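Side-chain contacts in acylneuraminate lyase (Mycoplasma synoviae, PDB 4N4P), which is a member of the dihydrodipicolinate synthetase family of TIM-barrel proteins, assembled from four chains: residues A[18-23]-A[275-280]; A[149-154]-A[176-181]; A[156-161]-A[184-189]; A[261-266]-A[285-290]. One frame throughout, in Å; residues are numbered along the deposited sequence.

Contact 1 of 4, residues A[18-23]-A[275-280]; sequences FTKDGK and FWRYED
A polar surface contact joins Lys20, in the loop after strand 9-12, to Arg277 and Asp280, where the chain leads into helix 280-294. Arg277 approaches the carbonyl oxygen of Lys20 end-on with both terminal nitrogens: NH1 and NH2 each lie 3.2 Å from Lys20 O. The oxygen sits in the guanidinium plane, at its edge, and the N-H...O angles of 149° and 151° describe two moderately bent bonds to one shared acceptor. NH2 has a further acceptor in Thr271 O, so the guanidinium bridges two backbone carbonyls, which probably limits its rotation. Lys20 belongs to a type I beta turn from Thr19 to Gly22, closed by Gly22 N on Thr19 O at 2.8 Å, and the turn presents its carbonyl to Arg277. In the TIM-barrel fold this is a beta-alpha loop, leading from strand 9-12 to helix 26-39, and here it meets the C-terminal helical region that follows the barrel.

The Lys20 side chain runs out extended and then bends at its last torsion (chi4 -104°), which brings NZ to 2.8 Å from Asp280 OD2. This salt bridge reaches the carboxylate on its syn side, although well out of its plane. Within the turn, Asp21 OD1 accepts from Thr19 OG1 at 2.6 Å and also pairs with Lys23 NZ at 2.8 Å.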
# COMPACT_ATOMS: atom_id res chain seq x y z
N PHE A 18 1.65 -7.25 -34.94
CA PHE A 18 3.05 -7.29 -35.36
C PHE A 18 3.34 -8.66 -35.93
O PHE A 18 2.72 -9.64 -35.54
CB PHE A 18 4.00 -7.06 -34.19
CG PHE A 18 3.76 -5.79 -33.42
CD1 PHE A 18 4.04 -4.55 -33.99
CD2 PHE A 18 3.29 -5.84 -32.12
CE1 PHE A 18 3.83 -3.37 -33.27
CE2 PHE A 18 3.09 -4.68 -31.38
CZ PHE A 18 3.35 -3.44 -31.96
N THR A 19 4.30 -8.73 -36.84
CA THR A 19 4.76 -10.02 -37.36
C THR A 19 5.52 -10.74 -36.27
O THR A 19 5.92 -10.13 -35.28
CB THR A 19 5.69 -9.84 -38.59
OG1 THR A 19 6.88 -9.18 -38.19
CG2 THR A 19 4.99 -8.99 -39.66
N LYS A 20 5.72 -12.04 -36.44
CA LYS A 20 6.49 -12.81 -35.46
C LYS A 20 7.82 -12.17 -35.16
O LYS A 20 8.28 -12.20 -34.01
CB LYS A 20 6.73 -14.24 -35.94
CG LYS A 20 5.52 -15.13 -35.86
CD LYS A 20 5.91 -16.55 -36.28
CE LYS A 20 4.70 -17.47 -36.28
NZ LYS A 20 4.71 -18.36 -35.09
N ASP A 21 8.45 -11.58 -36.17
CA ASP A 21 9.75 -10.99 -35.93
C ASP A 21 9.69 -9.52 -35.52
O ASP A 21 10.72 -8.85 -35.49
CB ASP A 21 10.74 -11.24 -37.08
CG ASP A 21 10.28 -10.67 -38.40
OD1 ASP A 21 9.36 -9.81 -38.46
OD2 ASP A 21 10.86 -11.09 -39.43
N GLY A 22 8.49 -9.02 -35.25
CA GLY A 22 8.34 -7.72 -34.62
C GLY A 22 8.11 -6.51 -35.51
O GLY A 22 8.18 -5.40 -35.02
N LYS A 23 7.88 -6.71 -36.81
CA LYS A 23 7.59 -5.59 -37.70
C LYS A 23 6.12 -5.22 -37.55
O LYS A 23 5.29 -6.10 -37.38
CB LYS A 23 7.84 -5.96 -39.16
CG LYS A 23 9.31 -6.28 -39.51
CD LYS A 23 9.50 -6.43 -41.05
CE LYS A 23 8.67 -7.58 -41.65
NZ LYS A 23 9.01 -8.91 -41.05
N PHE A 275 7.14 -8.72 -24.13
CA PHE A 275 6.03 -9.62 -23.82
C PHE A 275 6.40 -11.05 -24.17
O PHE A 275 7.08 -11.31 -25.18
CB PHE A 275 4.74 -9.20 -24.53
CG PHE A 275 4.13 -7.98 -23.93
CD1 PHE A 275 3.50 -8.05 -22.67
CD2 PHE A 275 4.24 -6.75 -24.56
CE1 PHE A 275 2.96 -6.89 -22.08
CE2 PHE A 275 3.71 -5.58 -23.97
CZ PHE A 275 3.07 -5.66 -22.73
N TRP A 276 5.96 -11.97 -23.31
CA TRP A 276 6.24 -13.38 -23.46
C TRP A 276 5.66 -13.92 -24.76
O TRP A 276 4.48 -13.69 -25.07
CB TRP A 276 5.65 -14.16 -22.28
CG TRP A 276 6.10 -15.59 -22.26
CD1 TRP A 276 5.43 -16.68 -22.73
CD2 TRP A 276 7.35 -16.07 -21.76
NE1 TRP A 276 6.19 -17.82 -22.55
CE2 TRP A 276 7.37 -17.47 -21.95
CE3 TRP A 276 8.46 -15.45 -21.16
CZ2 TRP A 276 8.46 -18.28 -21.55
CZ3 TRP A 276 9.55 -16.25 -20.77
CH2 TRP A 276 9.53 -17.65 -20.97
N ARG A 277 6.49 -14.62 -25.53
CA ARG A 277 6.01 -15.35 -26.72
C ARG A 277 5.73 -16.80 -26.36
O ARG A 277 6.64 -17.53 -25.98
CB ARG A 277 7.05 -15.27 -27.84
CG ARG A 277 6.69 -16.03 -29.14
CD ARG A 277 5.53 -15.40 -29.87
NE ARG A 277 5.77 -13.99 -30.14
CZ ARG A 277 6.43 -13.53 -31.20
NH1 ARG A 277 6.92 -14.35 -32.11
NH2 ARG A 277 6.60 -12.23 -31.34
N TYR A 278 4.47 -17.22 -26.46
CA TYR A 278 4.08 -18.58 -26.08
C TYR A 278 4.38 -19.54 -27.22
O TYR A 278 4.55 -19.13 -28.36
CB TYR A 278 2.58 -18.64 -25.73
CG TYR A 278 2.24 -17.97 -24.43
CD1 TYR A 278 2.29 -18.67 -23.23
CD2 TYR A 278 1.89 -16.60 -24.39
CE1 TYR A 278 1.99 -18.06 -22.02
CE2 TYR A 278 1.59 -15.99 -23.20
CZ TYR A 278 1.64 -16.71 -22.02
OH TYR A 278 1.36 -16.06 -20.83
N GLU A 279 4.43 -20.84 -26.94
CA GLU A 279 4.48 -21.78 -28.06
C GLU A 279 3.14 -21.71 -28.79
O GLU A 279 2.10 -21.49 -28.16
CB GLU A 279 4.86 -23.21 -27.61
CG GLU A 279 6.16 -23.29 -26.80
CD GLU A 279 7.39 -22.75 -27.56
OE1 GLU A 279 7.68 -23.24 -28.68
OE2 GLU A 279 8.08 -21.85 -27.03
N ASP A 280 3.17 -21.85 -30.12
CA ASP A 280 1.96 -21.64 -30.91
C ASP A 280 0.82 -22.58 -30.49
O ASP A 280 -0.34 -22.18 -30.43
CB ASP A 280 2.22 -21.70 -32.43
CG ASP A 280 2.38 -20.31 -33.06
OD1 ASP A 280 1.99 -19.29 -32.43
OD2 ASP A 280 2.91 -20.24 -34.20

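Contact 2 of 4, residues A[149-154]-A[176-181]; sequences VSTDQF and FERLMS
Thr151 and Leu179 meet through their methyl groups, Thr151 CG2 lying 3.9 Å from Leu179 CD2, as the two side chains run alongside in opposite senses. The same CD2 also reaches the Phe154 ring, 3.7 Å from Phe154 CD2, so one leucine methyl touches two residues of the helix that starts at Thr151. The Phe154 and Leu179 side chains lie nearly perpendicular. Thr151 turns its CG2 anti to the backbone N (OG1 chi1 -50°), which directs the methyl to the leucine and sets OG1 against the aliphatic base of Arg178, 3.7 Å from Arg178 CB.

Beyond that base the Arg178 chain bends at chi2 and chi3 and its guanidinium turns off toward the third subunit. It grips Glu177 side-on, with NE 2.8 Å from Glu177 OE1 and NH2 2.8 Å from Glu177 OE2, the latter at a nearly straight 178°. NH1 forms a salt bridge with Asp243 of the third subunit, and His239 and Asn242 of that subunit bond to Glu177. On the other helix, Ser150 is the N-cap: its OG accepts from Gln153 N at 2.9 Å and fixes the first turn that carries Thr151 and Phe154. Tyr140 meets the Phe154 ring edge-to-face and also packs on Leu179.

Residues 149-154 and 176-181 therefore join through van der Waals contacts, with a polar link from Thr151 O to Tyr183 OH just beyond them, whereas the charged end of Arg178 serves the subunit interface.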
# COMPACT_ATOMS: atom_id res chain seq x y z
N VAL A 149 -5.60 11.86 -5.92
CA VAL A 149 -5.94 13.23 -6.30
C VAL A 149 -7.42 13.51 -6.01
O VAL A 149 -8.29 12.66 -6.25
CB VAL A 149 -5.60 13.53 -7.79
CG1 VAL A 149 -6.42 14.69 -8.35
CG2 VAL A 149 -4.10 13.83 -7.94
N SER A 150 -7.69 14.71 -5.47
CA SER A 150 -9.04 15.08 -5.07
C SER A 150 -9.93 15.23 -6.30
O SER A 150 -9.44 15.46 -7.42
CB SER A 150 -9.03 16.37 -4.25
OG SER A 150 -9.09 17.51 -5.08
N THR A 151 -11.24 15.10 -6.09
CA THR A 151 -12.23 15.33 -7.13
C THR A 151 -12.10 16.74 -7.71
O THR A 151 -12.20 16.93 -8.93
CB THR A 151 -13.65 15.10 -6.60
OG1 THR A 151 -13.70 13.85 -5.92
CG2 THR A 151 -14.67 15.08 -7.75
N ASP A 152 -11.87 17.71 -6.83
CA ASP A 152 -11.77 19.11 -7.24
C ASP A 152 -10.50 19.39 -8.05
O ASP A 152 -10.52 20.17 -9.00
CB ASP A 152 -11.86 20.06 -6.03
CG ASP A 152 -13.27 20.15 -5.45
OD1 ASP A 152 -14.25 19.68 -6.08
OD2 ASP A 152 -13.41 20.71 -4.34
N GLN A 153 -9.41 18.73 -7.67
CA GLN A 153 -8.12 18.93 -8.32
C GLN A 153 -8.15 18.36 -9.73
O GLN A 153 -7.58 18.93 -10.66
CB GLN A 153 -7.04 18.24 -7.50
CG GLN A 153 -5.69 18.93 -7.46
CD GLN A 153 -4.70 18.17 -6.60
OE1 GLN A 153 -5.08 17.45 -5.67
NE2 GLN A 153 -3.41 18.33 -6.90
N PHE A 154 -8.84 17.22 -9.89
CA PHE A 154 -8.97 16.60 -11.19
C PHE A 154 -9.79 17.48 -12.14
O PHE A 154 -9.57 17.48 -13.35
CB PHE A 154 -9.59 15.21 -11.06
CG PHE A 154 -9.50 14.41 -12.29
CD1 PHE A 154 -8.27 13.94 -12.75
CD2 PHE A 154 -10.64 14.11 -13.00
CE1 PHE A 154 -8.19 13.19 -13.91
CE2 PHE A 154 -10.57 13.33 -14.18
CZ PHE A 154 -9.35 12.88 -14.62
N PHE A 176 -15.18 7.34 -8.87
CA PHE A 176 -15.94 7.43 -10.10
C PHE A 176 -17.28 8.10 -9.83
O PHE A 176 -17.72 9.01 -10.55
CB PHE A 176 -16.18 6.06 -10.75
CG PHE A 176 -16.97 6.15 -12.04
CD1 PHE A 176 -16.44 6.84 -13.13
CD2 PHE A 176 -18.25 5.63 -12.12
CE1 PHE A 176 -17.18 6.98 -14.33
CE2 PHE A 176 -19.00 5.74 -13.32
CZ PHE A 176 -18.46 6.42 -14.42
N GLU A 177 -17.92 7.67 -8.75
CA GLU A 177 -19.23 8.19 -8.40
C GLU A 177 -19.12 9.69 -8.13
O GLU A 177 -19.95 10.47 -8.58
CB GLU A 177 -19.80 7.44 -7.18
CG GLU A 177 -21.15 7.98 -6.70
CD GLU A 177 -21.00 9.15 -5.73
OE1 GLU A 177 -20.02 9.17 -4.94
OE2 GLU A 177 -21.85 10.06 -5.74
N ARG A 178 -18.07 10.08 -7.41
CA ARG A 178 -17.83 11.50 -7.08
C ARG A 178 -17.63 12.34 -8.33
O ARG A 178 -18.12 13.48 -8.40
CB ARG A 178 -16.62 11.65 -6.15
CG ARG A 178 -16.75 11.01 -4.76
CD ARG A 178 -17.66 11.83 -3.82
NE ARG A 178 -19.09 11.65 -4.12
CZ ARG A 178 -20.06 12.44 -3.66
NH1 ARG A 178 -19.78 13.48 -2.85
NH2 ARG A 178 -21.32 12.21 -4.02
N LEU A 179 -16.87 11.81 -9.31
CA LEU A 179 -16.67 12.51 -10.58
C LEU A 179 -17.98 12.70 -11.33
O LEU A 179 -18.25 13.79 -11.85
CB LEU A 179 -15.70 11.73 -11.48
CG LEU A 179 -14.25 11.81 -11.01
CD1 LEU A 179 -13.34 10.82 -11.81
CD2 LEU A 179 -13.75 13.26 -11.09
N MET A 180 -18.79 11.65 -11.35
CA MET A 180 -20.06 11.70 -12.05
C MET A 180 -20.98 12.72 -11.40
O MET A 180 -21.73 13.41 -12.09
CB MET A 180 -20.72 10.31 -12.08
CG MET A 180 -19.98 9.32 -12.99
SD MET A 180 -19.89 9.79 -14.73
CE MET A 180 -21.58 9.49 -15.22
N SER A 181 -20.93 12.81 -10.07
CA SER A 181 -21.75 13.78 -9.34
C SER A 181 -21.30 15.21 -9.69
O SER A 181 -22.14 16.08 -9.96
CB SER A 181 -21.64 13.55 -7.83
OG SER A 181 -22.50 14.45 -7.15

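Contact 3 of 4, residues A[156-161]-A[184-189]; sequences KLLEIK and PDKLFM
Leu158 and Phe188 meet with their side chains roughly at right angles, the leucine reaching from helix 151-158 with CD1 3.9 Å from Phe188 CZ. The methyl approaches the ring obliquely and meets it at its far end. Both side chains have CG beside the backbone N and anti to the carbonyl carbon; for Phe188 (chi1 -70°) this swings the end of the ring closer to the helix than its first bond alone would suggest.

Lys186 supplies the second arm, and it works on the backbone of Leu158. After a bend at chi2 the chain is extended to its end, which carries NZ to 2.9 Å from Leu158 O. The ammonium approaches tilted 35° from the carbonyl plane, at a C=O...N angle of 145°. Its methylene CE rests 3.4 Å from the same oxygen, and between the side chains Lys186 CE is 4.3 Å from Leu158 CB. NZ also donates to Val163 O, at the start of the neighbouring strand 163-168. One ammonium thus holds two backbone carbonyls, that of Leu158 and that of Val163.

The surroundings are largely apolar: Tyr183 packs on both Leu158 and Phe188, and Ile138 of strand 136-139 touches Leu158. Leu187 and Met189 are hydrogen-bonded through their backbones to strand 163-168, which fixes strand 187-190 in the parallel sheet. A helix laid against barrel strands by outward-facing apolar side chains is the layering of a TIM barrel.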
# COMPACT_ATOMS: atom_id res chain seq x y z
N LYS A 156 -9.63 20.64 -12.42
CA LYS A 156 -8.72 21.58 -13.05
C LYS A 156 -8.15 21.03 -14.36
O LYS A 156 -7.98 21.77 -15.33
CB LYS A 156 -7.58 21.97 -12.11
CG LYS A 156 -8.04 22.74 -10.87
CD LYS A 156 -6.88 22.87 -9.88
CE LYS A 156 -7.38 22.89 -8.43
NZ LYS A 156 -6.33 22.27 -7.53
N LEU A 157 -7.88 19.72 -14.40
CA LEU A 157 -7.43 19.09 -15.64
C LEU A 157 -8.58 19.02 -16.62
O LEU A 157 -8.39 19.25 -17.81
CB LEU A 157 -6.83 17.69 -15.39
CG LEU A 157 -5.60 17.52 -14.48
CD1 LEU A 157 -5.33 16.01 -14.26
CD2 LEU A 157 -4.35 18.23 -15.06
N LEU A 158 -9.78 18.71 -16.13
CA LEU A 158 -10.97 18.59 -16.99
C LEU A 158 -11.33 19.90 -17.68
O LEU A 158 -12.03 19.90 -18.70
CB LEU A 158 -12.18 18.09 -16.18
CG LEU A 158 -12.10 16.63 -15.74
CD1 LEU A 158 -13.20 16.24 -14.73
CD2 LEU A 158 -12.16 15.74 -16.98
N GLU A 159 -10.88 21.01 -17.11
CA GLU A 159 -11.22 22.34 -17.61
C GLU A 159 -10.30 22.83 -18.72
O GLU A 159 -10.59 23.83 -19.38
CB GLU A 159 -11.19 23.35 -16.49
CG GLU A 159 -12.50 23.45 -15.76
CD GLU A 159 -12.35 24.20 -14.46
OE1 GLU A 159 -11.43 25.06 -14.34
OE2 GLU A 159 -13.16 23.91 -13.55
N ILE A 160 -9.20 22.12 -18.93
CA ILE A 160 -8.24 22.48 -19.98
C ILE A 160 -8.92 22.55 -21.36
O ILE A 160 -9.82 21.76 -21.66
CB ILE A 160 -7.02 21.51 -19.94
CG1 ILE A 160 -6.20 21.80 -18.68
CG2 ILE A 160 -6.18 21.59 -21.22
CD1 ILE A 160 -5.17 20.69 -18.29
N LYS A 161 -8.53 23.53 -22.17
CA LYS A 161 -9.09 23.70 -23.50
C LYS A 161 -9.15 22.37 -24.27
O LYS A 161 -8.18 21.60 -24.29
CB LYS A 161 -8.28 24.75 -24.29
CG LYS A 161 -8.83 25.02 -25.68
CD LYS A 161 -7.93 26.01 -26.45
CE LYS A 161 -8.65 26.55 -27.68
NZ LYS A 161 -8.62 25.59 -28.82
N PRO A 184 -21.32 16.53 -14.42
CA PRO A 184 -22.34 15.89 -15.26
C PRO A 184 -22.22 16.21 -16.76
O PRO A 184 -22.72 15.43 -17.58
CB PRO A 184 -23.67 16.45 -14.71
CG PRO A 184 -23.27 17.77 -14.09
CD PRO A 184 -21.91 17.52 -13.50
N ASP A 185 -21.57 17.31 -17.12
CA ASP A 185 -21.41 17.62 -18.55
C ASP A 185 -20.03 17.26 -19.11
O ASP A 185 -19.65 17.71 -20.21
CB ASP A 185 -21.79 19.08 -18.85
CG ASP A 185 -22.29 19.28 -20.30
OD1 ASP A 185 -22.48 20.46 -20.69
OD2 ASP A 185 -22.50 18.27 -21.06
N LYS A 186 -19.26 16.49 -18.35
CA LYS A 186 -18.04 15.94 -18.88
C LYS A 186 -18.33 14.48 -19.22
O LYS A 186 -19.23 13.85 -18.63
CB LYS A 186 -16.86 16.06 -17.90
CG LYS A 186 -16.39 17.50 -17.64
CD LYS A 186 -15.67 18.11 -18.85
CE LYS A 186 -15.41 19.59 -18.60
NZ LYS A 186 -14.68 20.28 -19.71
N LEU A 187 -17.60 13.97 -20.21
CA LEU A 187 -17.78 12.61 -20.67
C LEU A 187 -16.79 11.70 -19.96
O LEU A 187 -15.60 11.95 -19.98
CB LEU A 187 -17.57 12.53 -22.18
CG LEU A 187 -17.59 11.12 -22.82
CD1 LEU A 187 -18.99 10.49 -22.68
CD2 LEU A 187 -17.20 11.24 -24.26
N PHE A 188 -17.28 10.63 -19.33
CA PHE A 188 -16.39 9.70 -18.66
C PHE A 188 -16.55 8.37 -19.36
O PHE A 188 -17.63 7.78 -19.33
CB PHE A 188 -16.71 9.59 -17.14
CG PHE A 188 -16.37 10.83 -16.39
CD1 PHE A 188 -15.08 11.01 -15.88
CD2 PHE A 188 -17.30 11.85 -16.23
CE1 PHE A 188 -14.73 12.19 -15.20
CE2 PHE A 188 -16.97 13.02 -15.56
CZ PHE A 188 -15.69 13.20 -15.04
N MET A 189 -15.48 7.92 -20.02
CA MET A 189 -15.45 6.62 -20.67
C MET A 189 -14.96 5.60 -19.63
O MET A 189 -13.88 5.76 -19.06
CB MET A 189 -14.56 6.68 -21.92
CG MET A 189 -15.12 7.64 -23.01
SD MET A 189 -16.72 7.13 -23.68
CE MET A 189 -16.27 5.79 -24.78

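Contact 4 of 4, residues A[261-266]-A[285-290]; sequences MRLHGV and KHAEFI
Leu263 has CG anti to the backbone N (chi1 180°), and a second torsion of 65° turns its two methyls onto helix 280-294. Glu288 has CG anti to the carbonyl carbon (chi1 -66°), the rotation that sets this methylene before the leucine; the two side chains are close to perpendicular. Leu263 CD2 does most of the touching. It lies 4.0 Å from Ala287 CB and 4.0 Å from Glu288 CG, and settles over the peptide between them, 3.6 Å from Ala287 O and 3.6 Å from Glu288 N. The other methyl, CD1, stays 4.1 Å from Glu288 CG. Glu288 therefore contributes its aliphatic part, while its chain runs on extended beyond CG.

The small Ala287 side chain is consistent with the close approach of the helices here: Leu263 CA and Ala287 CA are 6.9 Å apart, the shortest such separation across the contact. Ala287 is buried, packing also on Ala259 and Ile260 of helix 253-263, and Thr291 borders Leu263 on the next turn.

Just past Leu263 the helix stops. Val266 N bonds to Met261 O at 3.0 Å and Gly265 N to Arg262 O at 2.9 Å, with Gly265 at positive phi as the C-prime residue. This is a Schellman motif, ending helix 253-263 directly after the leucine that packs it against helix 280-294 in the C-terminal helical region.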
# COMPACT_ATOMS: atom_id res chain seq x y z
N MET A 261 -8.13 -13.85 -32.08
CA MET A 261 -8.36 -13.29 -33.40
C MET A 261 -7.81 -14.19 -34.50
O MET A 261 -8.54 -14.48 -35.45
CB MET A 261 -7.80 -11.88 -33.51
CG MET A 261 -8.60 -10.90 -32.67
SD MET A 261 -8.03 -9.24 -33.00
CE MET A 261 -8.87 -8.28 -31.73
N ARG A 262 -6.57 -14.66 -34.34
CA ARG A 262 -5.97 -15.58 -35.34
C ARG A 262 -6.82 -16.82 -35.54
O ARG A 262 -7.01 -17.27 -36.68
CB ARG A 262 -4.55 -15.99 -34.95
CG ARG A 262 -3.55 -14.83 -35.00
CD ARG A 262 -2.13 -15.38 -35.05
NE ARG A 262 -1.84 -16.28 -33.93
CZ ARG A 262 -1.45 -15.89 -32.72
NH1 ARG A 262 -1.36 -14.59 -32.40
NH2 ARG A 262 -1.21 -16.80 -31.79
N LEU A 263 -7.30 -17.39 -34.44
CA LEU A 263 -8.22 -18.54 -34.46
C LEU A 263 -9.48 -18.25 -35.28
O LEU A 263 -10.06 -19.17 -35.86
CB LEU A 263 -8.61 -18.95 -33.03
CG LEU A 263 -9.56 -20.14 -32.84
CD1 LEU A 263 -8.89 -21.43 -33.35
CD2 LEU A 263 -9.97 -20.26 -31.35
N HIS A 264 -9.90 -16.99 -35.31
CA HIS A 264 -11.08 -16.59 -36.09
C HIS A 264 -10.71 -16.11 -37.51
O HIS A 264 -11.52 -15.45 -38.17
CB HIS A 264 -11.86 -15.51 -35.35
CG HIS A 264 -12.59 -16.04 -34.16
ND1 HIS A 264 -11.97 -16.33 -32.97
CD2 HIS A 264 -13.89 -16.37 -34.00
CE1 HIS A 264 -12.86 -16.80 -32.11
NE2 HIS A 264 -14.03 -16.84 -32.72
N GLY A 265 -9.49 -16.45 -37.93
CA GLY A 265 -8.95 -16.17 -39.29
C GLY A 265 -8.50 -14.73 -39.51
O GLY A 265 -8.33 -14.28 -40.67
N VAL A 266 -8.31 -14.00 -38.41
CA VAL A 266 -7.91 -12.59 -38.47
C VAL A 266 -6.39 -12.51 -38.31
O VAL A 266 -5.84 -13.05 -37.35
CB VAL A 266 -8.62 -11.75 -37.35
CG1 VAL A 266 -8.21 -10.27 -37.40
CG2 VAL A 266 -10.14 -11.89 -37.47
N LYS A 285 -4.47 -23.43 -27.97
CA LYS A 285 -5.42 -24.15 -27.14
C LYS A 285 -6.11 -23.24 -26.14
O LYS A 285 -7.28 -23.42 -25.84
CB LYS A 285 -4.73 -25.32 -26.44
CG LYS A 285 -4.28 -26.37 -27.46
CD LYS A 285 -3.66 -27.59 -26.80
CE LYS A 285 -3.15 -28.50 -27.92
NZ LYS A 285 -2.33 -29.55 -27.33
N HIS A 286 -5.35 -22.30 -25.59
CA HIS A 286 -5.91 -21.24 -24.77
C HIS A 286 -6.98 -20.47 -25.56
O HIS A 286 -8.08 -20.27 -25.05
CB HIS A 286 -4.82 -20.29 -24.30
CG HIS A 286 -5.32 -19.22 -23.40
ND1 HIS A 286 -5.95 -19.49 -22.20
CD2 HIS A 286 -5.29 -17.87 -23.51
CE1 HIS A 286 -6.28 -18.35 -21.61
NE2 HIS A 286 -5.88 -17.35 -22.38
N ALA A 287 -6.68 -20.10 -26.80
CA ALA A 287 -7.67 -19.39 -27.63
C ALA A 287 -8.93 -20.21 -27.86
O ALA A 287 -10.03 -19.68 -27.76
CB ALA A 287 -7.07 -18.93 -28.94
N GLU A 288 -8.77 -21.51 -28.14
CA GLU A 288 -9.92 -22.39 -28.31
C GLU A 288 -10.72 -22.54 -27.04
O GLU A 288 -11.92 -22.47 -27.09
CB GLU A 288 -9.49 -23.80 -28.73
CG GLU A 288 -8.86 -23.86 -30.08
CD GLU A 288 -8.42 -25.30 -30.38
OE1 GLU A 288 -7.40 -25.74 -29.84
OE2 GLU A 288 -9.13 -25.97 -31.13
N PHE A 289 -10.03 -22.75 -25.92
CA PHE A 289 -10.68 -22.83 -24.60
C PHE A 289 -11.57 -21.61 -24.34
O PHE A 289 -12.77 -21.76 -24.02
CB PHE A 289 -9.62 -22.99 -23.48
CG PHE A 289 -10.11 -22.65 -22.09
CD1 PHE A 289 -11.10 -23.40 -21.46
CD2 PHE A 289 -9.53 -21.59 -21.38
CE1 PHE A 289 -11.57 -23.06 -20.18
CE2 PHE A 289 -9.96 -21.25 -20.09
CZ PHE A 289 -10.99 -21.99 -19.49
N ILE A 290 -11.00 -20.42 -24.47
CA ILE A 290 -11.81 -19.18 -24.29
C ILE A 290 -12.99 -19.10 -25.27
O ILE A 290 -14.13 -18.79 -24.88
CB ILE A 290 -10.96 -17.92 -24.41
CG1 ILE A 290 -9.83 -17.91 -23.35
CG2 ILE A 290 -11.86 -16.59 -24.37
CD1 ILE A 290 -10.31 -17.86 -21.87

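Overall arrangement
The four contacts form two pairs on opposite sides of the chain's centre. Contacts 2 and 3 have centres 10 Å apart, share helix 151-158 and touch, with Leu179 CB 3.8 Å from Phe188 CZ; helix 173-182 and strand 187-190 follow each other along the chain. Contacts 1 and 4, centres 15 Å apart, meet where Asp280 OD1 and Arg262 NH2 lie 4.1 Å apart. Between pairs, contact centres are 38 to 40 Å apart. In sequence, both pairs interleave, and contacts 2 and 3 are nested within the long loop closed by contact 1. Contact 2 joins neighbouring outer helices and contact 3 helix to strand; contact 1 links a beta-alpha loop to the start of helix 280-294, on which contact 4 packs helix 253-263.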